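Local atomic coordinates of putative secreted endoglycosylceramidase (PDB entry 6JYZ), a protein that probably hydrolyses, as a family 5 glycoside hydrolase named an endogalactosylceramidase, the O-glycosidic bond joining the sugar part of galactose-linked glycolipids to ceramide. Residues Asp348-Arg354 against Leu416-Thr421; Val179-Gln184 against Pro223-Arg228; Trp359-Ala365 against Gln381-Ile387. All blocks are in the same frame, centred on the assembly; numbering follows the deposited sequence.

Contact 1: Asp348-Arg354 against Leu416-Thr421. With EDO (1,2-ethanediol), chain F.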
loop_
_atom_site.group_PDB
_atom_site.type_symbol
_atom_site.label_atom_id
_atom_site.label_comp_id
_atom_site.label_asym_id
_atom_site.label_seq_id
_atom_site.Cartn_x
_atom_site.Cartn_y
_atom_site.Cartn_z
ATOM N N ASP A 348 -6.156 8.222 -14.773
ATOM C CA ASP A 348 -5.988 8.034 -16.204
ATOM C C ASP A 348 -4.722 7.290 -16.531
ATOM O O ASP A 348 -4.711 6.428 -17.397
ATOM C CB ASP A 348 -5.931 9.376 -16.952
ATOM C CG ASP A 348 -7.218 10.204 -16.993
ATOM O OD1 ASP A 348 -8.282 9.758 -16.520
ATOM O OD2 ASP A 348 -7.090 11.418 -17.429
ATOM N N ALA A 349 -3.619 7.627 -15.816
ATOM C CA ALA A 349 -2.358 6.959 -16.100
ATOM C C ALA A 349 -2.360 5.491 -15.599
ATOM O O ALA A 349 -1.776 4.630 -16.234
ATOM C CB ALA A 349 -1.247 7.764 -15.425
ATOM N N MET A 350 -3.072 5.219 -14.465
ATOM C CA MET A 350 -3.235 3.811 -14.081
ATOM C C MET A 350 -3.901 2.994 -15.187
ATOM O O MET A 350 -3.603 1.832 -15.360
ATOM C CB MET A 350 -4.029 3.655 -12.779
ATOM C CG MET A 350 -3.326 4.356 -11.573
ATOM S SD MET A 350 -4.485 4.230 -10.066
ATOM C CE MET A 350 -3.717 2.952 -9.849
ATOM N N ASN A 351 -4.880 3.645 -15.848
ATOM C CA ASN A 351 -5.545 2.935 -16.944
ATOM C C ASN A 351 -4.662 2.799 -18.176
ATOM O O ASN A 351 -4.543 1.681 -18.694
ATOM C CB ASN A 351 -6.818 3.701 -17.302
ATOM C CG ASN A 351 -7.898 3.613 -16.281
ATOM O OD1 ASN A 351 -7.909 2.665 -15.478
ATOM N ND2 ASN A 351 -8.864 4.545 -16.342
ATOM N N THR A 352 -3.923 3.866 -18.542
ATOM C CA THR A 352 -3.044 3.757 -19.700
ATOM C C THR A 352 -2.025 2.638 -19.541
ATOM O O THR A 352 -1.668 1.931 -20.475
ATOM C CB THR A 352 -2.284 5.090 -19.854
ATOM O OG1 THR A 352 -3.252 6.106 -20.135
ATOM C CG2 THR A 352 -1.076 5.081 -20.785
ATOM N N HIS A 353 -1.477 2.480 -18.301
ATOM C CA HIS A 353 -0.457 1.490 -18.033
ATOM C C HIS A 353 -1.007 0.162 -17.496
ATOM O O HIS A 353 -0.276 -0.774 -17.291
ATOM C CB HIS A 353 0.582 2.082 -17.070
ATOM C CG HIS A 353 1.302 3.243 -17.677
ATOM N ND1 HIS A 353 2.216 3.086 -18.716
ATOM C CD2 HIS A 353 1.233 4.548 -17.368
ATOM C CE1 HIS A 353 2.678 4.317 -19.009
ATOM N NE2 HIS A 353 2.098 5.213 -18.242
ATOM N N ARG A 354 -2.327 0.117 -17.280
ATOM C CA ARG A 354 -3.003 -1.102 -16.797
ATOM C C ARG A 354 -2.400 -1.617 -15.486
ATOM O O ARG A 354 -2.065 -2.779 -15.373
ATOM C CB ARG A 354 -3.052 -2.205 -17.857
ATOM C CG ARG A 354 -3.678 -1.696 -19.168
ATOM C CD ARG A 354 -3.797 -2.836 -20.214
ATOM N NE ARG A 354 -2.508 -3.253 -20.567
ATOM C CZ ARG A 354 -1.734 -2.382 -21.274
ATOM N NH1 ARG A 354 -2.199 -1.220 -21.664
ATOM N NH2 ARG A 354 -0.469 -2.627 -21.454
ATOM N N LEU A 416 -6.725 -8.853 -21.169
ATOM C CA LEU A 416 -6.953 -7.426 -21.229
ATOM C C LEU A 416 -5.871 -6.751 -22.053
ATOM O O LEU A 416 -4.680 -7.020 -21.838
ATOM C CB LEU A 416 -6.907 -6.906 -19.792
ATOM C CG LEU A 416 -7.231 -5.454 -19.601
ATOM C CD1 LEU A 416 -8.698 -5.112 -19.928
ATOM C CD2 LEU A 416 -6.917 -5.074 -18.150
ATOM N N THR A 417 -6.263 -5.853 -22.957
ATOM C CA THR A 417 -5.293 -5.106 -23.762
ATOM C C THR A 417 -5.371 -3.618 -23.542
ATOM O O THR A 417 -4.321 -2.963 -23.744
ATOM C CB THR A 417 -5.362 -5.455 -25.253
ATOM O OG1 THR A 417 -6.685 -5.139 -25.664
ATOM C CG2 THR A 417 -5.012 -6.905 -25.554
ATOM N N GLU A 418 -6.510 -3.032 -23.222
ATOM C CA GLU A 418 -6.592 -1.598 -23.112
ATOM C C GLU A 418 -7.650 -1.263 -22.088
ATOM O O GLU A 418 -8.720 -1.890 -22.042
ATOM C CB GLU A 418 -7.043 -1.008 -24.453
ATOM C CG GLU A 418 -6.004 -1.014 -25.532
ATOM C CD GLU A 418 -6.406 -0.307 -26.828
ATOM O OE1 GLU A 418 -7.272 0.600 -26.778
ATOM O OE2 GLU A 418 -5.833 -0.674 -27.886
ATOM N N VAL A 419 -7.395 -0.245 -21.299
ATOM C CA VAL A 419 -8.292 0.301 -20.337
ATOM C C VAL A 419 -8.314 1.806 -20.498
ATOM O O VAL A 419 -7.227 2.429 -20.479
ATOM C CB VAL A 419 -7.858 -0.039 -18.881
ATOM C CG1 VAL A 419 -8.848 0.499 -17.892
ATOM C CG2 VAL A 419 -7.702 -1.536 -18.727
ATOM N N ALA A 420 -9.479 2.393 -20.645
ATOM C CA ALA A 420 -9.642 3.825 -20.853
ATOM C C ALA A 420 -10.851 4.295 -20.095
ATOM O O ALA A 420 -11.621 3.516 -19.481
ATOM C CB ALA A 420 -9.727 4.138 -22.338
ATOM N N THR A 421 -11.071 5.623 -20.042
ATOM C CA THR A 421 -12.181 6.176 -19.317
ATOM C C THR A 421 -13.533 5.627 -19.846
ATOM O O THR A 421 -14.389 5.296 -19.027
ATOM C CB THR A 421 -12.182 7.702 -19.375
ATOM O OG1 THR A 421 -10.965 8.083 -18.706
ATOM C CG2 THR A 421 -13.320 8.275 -18.595
HETATM C C1 EDO F . -10.261 1.164 -24.759
HETATM O O1 EDO F . -9.756 0.383 -25.838
HETATM C C2 EDO F . -11.705 1.274 -24.947
HETATM O O2 EDO F . -12.144 1.522 -26.273
HETATM O O HOH W 1 -10.659 10.612 -17.549
HETATM O O HOH W 2 -4.612 0.614 -21.390
HETATM O O HOH W 3 -8.597 6.630 -18.243
#
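The backbone oxygen of N351, which faces V419 across the contact, is gripped by two groups. One is R354 N, 3.1 Å from N351 O in the last helical turn; the other is a water 2.9 Å from N351 O, placed to donate to it though other acceptors compete for its protons. That same water accepts from V419 N at 2.9 Å and from R354 NH1 at 3.0 Å. It lies at the edge of the guanidinium, in its plane, and ties helix end to strand where no direct hydrogen bond forms. N351 O and V419 O, both acceptors, stand 3.3 Å apart and cannot bond each other.

R354 closes the helix with a positive phi (56°) in a Schellman motif. CD lies over the strand, and a bend at chi3 (-65°) swings the guanidinium beyond it so that T417 O lies over one face. NH1 is 3.4 Å from T417 O, but the angle is too poor for a hydrogen bond. Deeper in, the N351 side chain meets V419 at about a right angle, OD1 touching V419 CG1 at 3.4 Å while R43 binds that oxygen. N351 ND2 donates to a second water, shared with T421 OG1. A third water joins T421 OG1 to D348 OD1, the carboxylate oxygen that also forms a salt bridge with R407.

On the strand's other side, E418 OE1 accepts from a bound 1,2-ethanediol, probably left from crystallisation and also held by R425. The axes of helical residues 348-353 and strand 416-420 run nearly antiparallel (168°) and approach to 6.6 Å. Helix 336-353, backed by helix 307-321, meets an edge strand of a four-stranded antiparallel sheet, and T417 and E418 form a classic beta bulge against R425 of strand 423-428.

Contact 2: Val179-Gln184 against Pro223-Arg228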
loop_
_atom_site.group_PDB
_atom_site.type_symbol
_atom_site.label_atom_id
_atom_site.label_comp_id
_atom_site.label_asym_id
_atom_site.label_seq_id
_atom_site.Cartn_x
_atom_site.Cartn_y
_atom_site.Cartn_z
ATOM N N VAL A 179 16.883 7.821 13.637
ATOM C CA VAL A 179 16.138 6.935 12.730
ATOM C C VAL A 179 17.102 6.326 11.754
ATOM O O VAL A 179 17.037 5.112 11.488
ATOM C CB VAL A 179 15.065 7.755 11.992
ATOM C CG1 VAL A 179 14.395 6.969 10.849
ATOM C CG2 VAL A 179 14.001 8.230 12.993
ATOM N N ALA A 180 18.019 7.121 11.195
ATOM C CA ALA A 180 18.981 6.587 10.255
ATOM C C ALA A 180 19.864 5.512 10.893
ATOM O O ALA A 180 20.162 4.468 10.281
ATOM C CB ALA A 180 19.826 7.721 9.663
ATOM N N ARG A 181 20.301 5.746 12.126
ATOM C CA ARG A 181 21.166 4.808 12.805
ATOM C C ARG A 181 20.394 3.509 13.095
ATOM O O ARG A 181 20.953 2.443 12.964
ATOM C CB ARG A 181 21.664 5.453 14.123
ATOM C CG ARG A 181 22.608 4.553 14.920
ATOM C CD ARG A 181 23.912 4.313 14.224
ATOM N NE ARG A 181 24.774 3.264 14.813
ATOM C CZ ARG A 181 24.745 2.046 14.432
ATOM N NH1 ARG A 181 23.790 1.583 13.617
ATOM N NH2 ARG A 181 25.679 1.201 14.831
ATOM N N ALA A 182 19.129 3.614 13.528
ATOM C CA ALA A 182 18.327 2.411 13.822
ATOM C C ALA A 182 18.132 1.605 12.556
ATOM O O ALA A 182 18.199 0.370 12.576
ATOM C CB ALA A 182 16.994 2.769 14.418
ATOM N N PHE A 183 17.875 2.259 11.410
ATOM C CA PHE A 183 17.779 1.514 10.168
ATOM C C PHE A 183 19.096 0.859 9.816
ATOM O O PHE A 183 19.122 -0.290 9.330
ATOM C CB PHE A 183 17.366 2.422 8.971
ATOM C CG PHE A 183 15.878 2.357 8.715
ATOM C CD1 PHE A 183 15.397 1.280 7.994
ATOM C CD2 PHE A 183 15.016 3.354 9.149
ATOM C CE1 PHE A 183 13.992 1.225 7.729
ATOM C CE2 PHE A 183 13.654 3.272 8.892
ATOM C CZ PHE A 183 13.191 2.222 8.209
ATOM N N GLN A 184 20.239 1.557 10.002
ATOM C CA GLN A 184 21.503 0.960 9.626
ATOM C C GLN A 184 21.789 -0.256 10.521
ATOM O O GLN A 184 22.315 -1.268 10.045
ATOM C CB GLN A 184 22.657 1.964 9.661
ATOM C CG GLN A 184 23.911 1.394 8.980
ATOM C CD GLN A 184 23.612 1.040 7.536
ATOM O OE1 GLN A 184 22.919 1.798 6.823
ATOM N NE2 GLN A 184 24.147 -0.076 7.052
ATOM N N PRO A 223 11.494 1.454 2.882
ATOM C CA PRO A 223 12.717 1.242 3.666
ATOM C C PRO A 223 13.617 2.477 3.599
ATOM O O PRO A 223 13.890 2.973 2.500
ATOM C CB PRO A 223 13.361 0.022 3.024
ATOM C CG PRO A 223 12.219 -0.673 2.339
ATOM C CD PRO A 223 11.273 0.426 1.861
ATOM N N ASN A 224 14.060 2.979 4.744
ATOM C CA ASN A 224 14.885 4.166 4.680
ATOM C C ASN A 224 16.328 3.800 4.271
ATOM O O ASN A 224 16.764 2.645 4.456
ATOM C CB ASN A 224 14.917 4.904 6.015
ATOM C CG ASN A 224 13.614 5.583 6.410
ATOM O OD1 ASN A 224 12.451 5.280 5.866
ATOM N ND2 ASN A 224 13.666 6.446 7.351
ATOM N N PRO A 225 17.132 4.737 3.762
ATOM C CA PRO A 225 18.510 4.422 3.396
ATOM C C PRO A 225 19.413 3.985 4.543
ATOM O O PRO A 225 20.452 3.390 4.310
ATOM C CB PRO A 225 19.000 5.739 2.749
ATOM C CG PRO A 225 17.750 6.379 2.222
ATOM C CD PRO A 225 16.701 6.053 3.273
ATOM N N GLY A 226 19.015 4.307 5.793
ATOM C CA GLY A 226 19.961 4.090 6.892
ATOM C C GLY A 226 21.106 5.104 6.778
ATOM O O GLY A 226 20.877 6.304 6.652
ATOM N N LEU A 227 22.298 4.578 6.937
ATOM C CA LEU A 227 23.516 5.396 6.826
ATOM C C LEU A 227 24.209 5.196 5.500
ATOM O O LEU A 227 25.434 5.371 5.387
ATOM C CB LEU A 227 24.452 5.162 8.021
ATOM C CG LEU A 227 23.836 5.555 9.371
ATOM C CD1 LEU A 227 24.782 5.149 10.516
ATOM C CD2 LEU A 227 23.545 7.018 9.456
ATOM N N ARG A 228 23.453 4.826 4.472
ATOM C CA ARG A 228 24.017 4.599 3.150
ATOM C C ARG A 228 23.448 5.562 2.132
ATOM O O ARG A 228 22.380 6.119 2.296
ATOM C CB ARG A 228 23.771 3.136 2.731
ATOM C CG ARG A 228 24.505 2.162 3.644
ATOM C CD ARG A 228 26.036 2.262 3.607
ATOM N NE ARG A 228 26.664 1.317 4.528
ATOM C CZ ARG A 228 26.970 1.606 5.762
ATOM N NH1 ARG A 228 26.733 2.773 6.300
ATOM N NH2 ARG A 228 27.537 0.607 6.488
#
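A180 and G226 bring their backbones together, CA to CA 4.3 Å apart, where helix 177-187 meets a type II' turn from P225 to R228. G226 fills the second position of that turn with phi 70° and psi -134°, values that favour glycine. Its bare CA settles against the helix, 3.4 Å from A180 O in a CA-H...O contact; a beta carbon would run into Q184 OE1. The turn's own closing bond, from R228 N to P225 O, is weak.

Q184 supplies the direct polar link: its OE1 accepts from L227 N at 2.9 Å with the donor slightly tilted from the carbonyl plane. A bend at chi2 (59°) lays this amide against the R228 guanidinium, the planes stacked with R228 NH2 and Q184 NE2 3.5 Å apart. Q236 and D188 hold NE2, and R228 NH1 donates to L227 O from above the carbonyl plane, which limits how both can turn. L227 lays CD2 on A180 CB at 3.8 Å and reaches R181 CD with its other branch. On the other flank, before P225, N224 sets CB over one face of the F183 ring, 3.6 Å from its centroid, a CH-pi contact; W129 meets that ring edge-to-face.

The loop follows strand 214-218 and leads into helix 230-251, a strand-to-helix connection of the kind that surrounds the active-site end of family 5 (beta/alpha)8 barrels.

Contact 3: Trp359-Ala365 against Gln381-Ile387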
loop_
_atom_site.group_PDB
_atom_site.type_symbol
_atom_site.label_atom_id
_atom_site.label_comp_id
_atom_site.label_asym_id
_atom_site.label_seq_id
_atom_site.Cartn_x
_atom_site.Cartn_y
_atom_site.Cartn_z
ATOM N N TRP A 359 -4.581 3.933 -2.704
ATOM C CA TRP A 359 -4.586 5.307 -2.235
ATOM C C TRP A 359 -4.193 5.386 -0.775
ATOM O O TRP A 359 -4.616 4.558 0.034
ATOM C CB TRP A 359 -6.028 5.810 -2.433
ATOM C CG TRP A 359 -6.353 7.130 -1.815
ATOM C CD1 TRP A 359 -6.921 7.343 -0.597
ATOM C CD2 TRP A 359 -6.273 8.421 -2.469
ATOM N NE1 TRP A 359 -7.187 8.702 -0.424
ATOM C CE2 TRP A 359 -6.819 9.369 -1.544
ATOM C CE3 TRP A 359 -5.832 8.869 -3.718
ATOM C CZ2 TRP A 359 -6.964 10.730 -1.872
ATOM C CZ3 TRP A 359 -5.973 10.221 -4.031
ATOM C CH2 TRP A 359 -6.534 11.125 -3.119
ATOM N N TRP A 360 -3.418 6.418 -0.434
ATOM C CA TRP A 360 -3.135 6.756 0.979
ATOM C C TRP A 360 -4.114 7.895 1.321
ATOM O O TRP A 360 -3.872 8.998 0.809
ATOM C CB TRP A 360 -1.671 7.183 1.182
ATOM C CG TRP A 360 -1.411 7.368 2.647
ATOM C CD1 TRP A 360 -1.653 8.494 3.406
ATOM C CD2 TRP A 360 -1.029 6.319 3.571
ATOM N NE1 TRP A 360 -1.377 8.216 4.727
ATOM C CE2 TRP A 360 -1.048 6.892 4.854
ATOM C CE3 TRP A 360 -0.666 4.992 3.412
ATOM C CZ2 TRP A 360 -0.704 6.143 5.998
ATOM C CZ3 TRP A 360 -0.378 4.235 4.540
ATOM C CH2 TRP A 360 -0.389 4.821 5.801
ATOM N N SER A 361 -5.138 7.696 2.133
ATOM C CA SER A 361 -5.456 6.462 2.851
ATOM C C SER A 361 -6.946 6.435 3.153
ATOM O O SER A 361 -7.663 7.441 2.985
ATOM C CB SER A 361 -4.661 6.368 4.118
ATOM O OG SER A 361 -5.085 7.360 5.024
ATOM N N TRP A 362 -7.410 5.301 3.666
ATOM C CA TRP A 362 -8.819 5.133 4.022
ATOM C C TRP A 362 -9.210 6.055 5.141
ATOM O O TRP A 362 -10.233 6.779 5.026
ATOM C CB TRP A 362 -9.042 3.669 4.365
ATOM C CG TRP A 362 -10.463 3.361 4.739
ATOM C CD1 TRP A 362 -10.916 2.976 5.954
ATOM C CD2 TRP A 362 -11.552 3.371 3.834
ATOM N NE1 TRP A 362 -12.283 2.821 5.885
ATOM C CE2 TRP A 362 -12.681 3.033 4.600
ATOM C CE3 TRP A 362 -11.693 3.664 2.471
ATOM C CZ2 TRP A 362 -13.971 3.012 4.042
ATOM C CZ3 TRP A 362 -12.974 3.661 1.909
ATOM C CH2 TRP A 362 -14.077 3.338 2.711
ATOM N N THR A 363 -8.505 5.994 6.281
ATOM C CA THR A 363 -8.834 6.872 7.422
ATOM C C THR A 363 -7.552 7.320 8.093
ATOM O O THR A 363 -6.574 6.540 8.217
ATOM C CB THR A 363 -9.681 6.172 8.520
ATOM O OG1 THR A 363 -9.129 4.917 8.859
ATOM C CG2 THR A 363 -11.123 5.929 8.082
ATOM N N GLN A 364 -7.548 8.524 8.627
ATOM C CA GLN A 364 -6.503 9.031 9.521
ATOM C C GLN A 364 -7.223 9.573 10.755
ATOM O O GLN A 364 -8.092 10.436 10.591
ATOM C CB GLN A 364 -5.706 10.093 8.794
ATOM C CG GLN A 364 -4.603 10.639 9.708
ATOM C CD GLN A 364 -3.613 11.452 8.938
ATOM O OE1 GLN A 364 -3.620 12.693 9.006
ATOM N NE2 GLN A 364 -2.731 10.761 8.237
ATOM N N ALA A 365 -6.816 9.128 11.944
ATOM C CA ALA A 365 -7.458 9.543 13.190
ATOM C C ALA A 365 -6.802 10.795 13.735
ATOM O O ALA A 365 -5.773 11.300 13.315
ATOM C CB ALA A 365 -7.233 8.457 14.188
ATOM N N GLN A 381 -9.497 15.352 9.817
ATOM C CA GLN A 381 -8.415 14.599 9.173
ATOM C C GLN A 381 -8.988 13.681 8.130
ATOM O O GLN A 381 -10.095 13.186 8.254
ATOM C CB GLN A 381 -7.846 13.603 10.176
ATOM C CG GLN A 381 -7.332 14.201 11.476
ATOM C CD GLN A 381 -6.173 15.084 11.176
ATOM O OE1 GLN A 381 -5.271 14.782 10.374
ATOM N NE2 GLN A 381 -6.165 16.239 11.813
ATOM N N GLY A 382 -8.140 13.422 7.124
ATOM C CA GLY A 382 -8.475 12.410 6.116
ATOM C C GLY A 382 -8.641 13.065 4.750
ATOM O O GLY A 382 -9.147 14.176 4.595
ATOM N N ASN A 383 -8.181 12.343 3.704
ATOM C CA ASN A 383 -8.393 12.771 2.322
ATOM C C ASN A 383 -9.389 11.891 1.584
ATOM O O ASN A 383 -9.574 12.101 0.384
ATOM C CB ASN A 383 -7.065 12.860 1.519
ATOM C CG ASN A 383 -6.368 11.495 1.476
ATOM O OD1 ASN A 383 -6.846 10.491 2.029
ATOM N ND2 ASN A 383 -5.249 11.492 0.785
ATOM N N LEU A 384 -10.082 11.003 2.295
ATOM C CA LEU A 384 -11.071 10.149 1.664
ATOM C C LEU A 384 -12.232 10.088 2.623
ATOM O O LEU A 384 -13.309 10.594 2.274
ATOM C CB LEU A 384 -10.480 8.778 1.290
ATOM C CG LEU A 384 -11.489 7.803 0.683
ATOM C CD1 LEU A 384 -12.292 8.405 -0.488
ATOM C CD2 LEU A 384 -10.811 6.507 0.226
ATOM N N ASN A 385 -12.133 9.398 3.739
ATOM C CA ASN A 385 -13.125 9.532 4.814
ATOM C C ASN A 385 -12.697 10.656 5.718
ATOM O O ASN A 385 -11.568 10.676 6.184
ATOM C CB ASN A 385 -13.194 8.238 5.596
ATOM C CG ASN A 385 -13.767 7.168 4.705
ATOM O OD1 ASN A 385 -14.990 7.147 4.428
ATOM N ND2 ASN A 385 -12.932 6.278 4.161
ATOM N N ARG A 386 -13.599 11.606 5.935
ATOM C CA ARG A 386 -13.352 12.740 6.775
ATOM C C ARG A 386 -13.770 12.406 8.202
ATOM O O ARG A 386 -14.841 11.811 8.449
ATOM C CB ARG A 386 -14.356 13.792 6.299
ATOM C CG ARG A 386 -14.220 15.091 7.096
ATOM C CD ARG A 386 -15.270 16.141 6.696
ATOM N NE ARG A 386 -15.036 16.536 5.294
ATOM C CZ ARG A 386 -15.767 16.163 4.227
ATOM N NH1 ARG A 386 -16.827 15.385 4.363
ATOM N NH2 ARG A 386 -15.466 16.650 3.043
ATOM N N ILE A 387 -12.798 12.617 9.116
ATOM C CA ILE A 387 -13.014 12.381 10.549
ATOM C C ILE A 387 -12.931 13.743 11.198
ATOM O O ILE A 387 -11.994 14.522 11.029
ATOM C CB ILE A 387 -11.987 11.366 11.113
ATOM C CG1 ILE A 387 -12.359 9.971 10.617
ATOM C CG2 ILE A 387 -11.831 11.436 12.648
ATOM C CD1 ILE A 387 -11.349 8.769 10.978
HETATM O O HOH W 4 -9.039 9.499 4.577
HETATM O O HOH W 5 -6.041 9.961 4.989
HETATM O O HOH W 6 -9.927 10.049 8.251
#
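N383 uses both ends of its side-chain amide on the cis peptide that joins W360 to S361. ND2 donates to W360 O at 2.8 Å, almost straight (169°) and along a lone pair of W360 O, while OD1 offers a lone pair of its own, in its carbonyl plane, to S361 N at 3.3 Å. A cis peptide presents its C=O and N-H on the same side, which permits the pairing. OD1 also takes a proton from W359 NE1 at 3.1 Å, from above the carbonyl plane, and another from a water bound to S361 OG. CG of N383 sits between backbone N and carbonyl carbon (chi1 60°), a crowded position that aims the amide at the peptide. A leucine here would probably leave W360 O, S361 N and W359 NE1 each without this mate and make the cis peptide less firmly held.

Next, N385 ND2 gives a hydrogen bond of 2.9 Å to W362 O and hangs 3.0 Å above the plane of the W362 ring, over its centre. L384 CD2 packs on W362 CE3 at 3.7 Å, and I387 CD1 reaches T363 CB at 3.9 Å. Backbone to backbone there is just one weak bond, N385 N to W362 O, and waters bridge further pairs, one joining Q364 N to N385 O.

Farther out, W330 and F401 meet W359 edge-to-face, the W360 ring meets that of H125, D70 anchors W362 NE1, and W332 O is a second acceptor for N383 ND2. Q381 and I387 exchange two backbone bonds closing their own loop, and the C366-C389 disulfide lies just beyond both segments. A non-proline cis peptide after the last barrel strand is familiar in family 5 active sites; the buried amide pairing is likely to offset its conformational cost.

Burial sorts these contacts. Contact 3 is core, contact 2 partly buried, contact 1 at the surface. Chemistry follows place: the surface helix-strand seam of contact 1 is bridged by waters, contact 2 combines one direct bond with stacking and apolar packing, and contact 3 relies chiefly on direct amide bonds among tryptophans, with waters between the backbones. Contacts 2 and 3 use loops that leave barrel strands 214-218 and 356-359, whereas contact 1 fastens a barrel helix to a separate C-terminal sheet. Contact 3 is nested within the loop contact 1 closes, their nearest atoms about 7 Å apart; contacts 1 and 2 lie on opposite sides of the chain's centre, their centres about 37 Å apart.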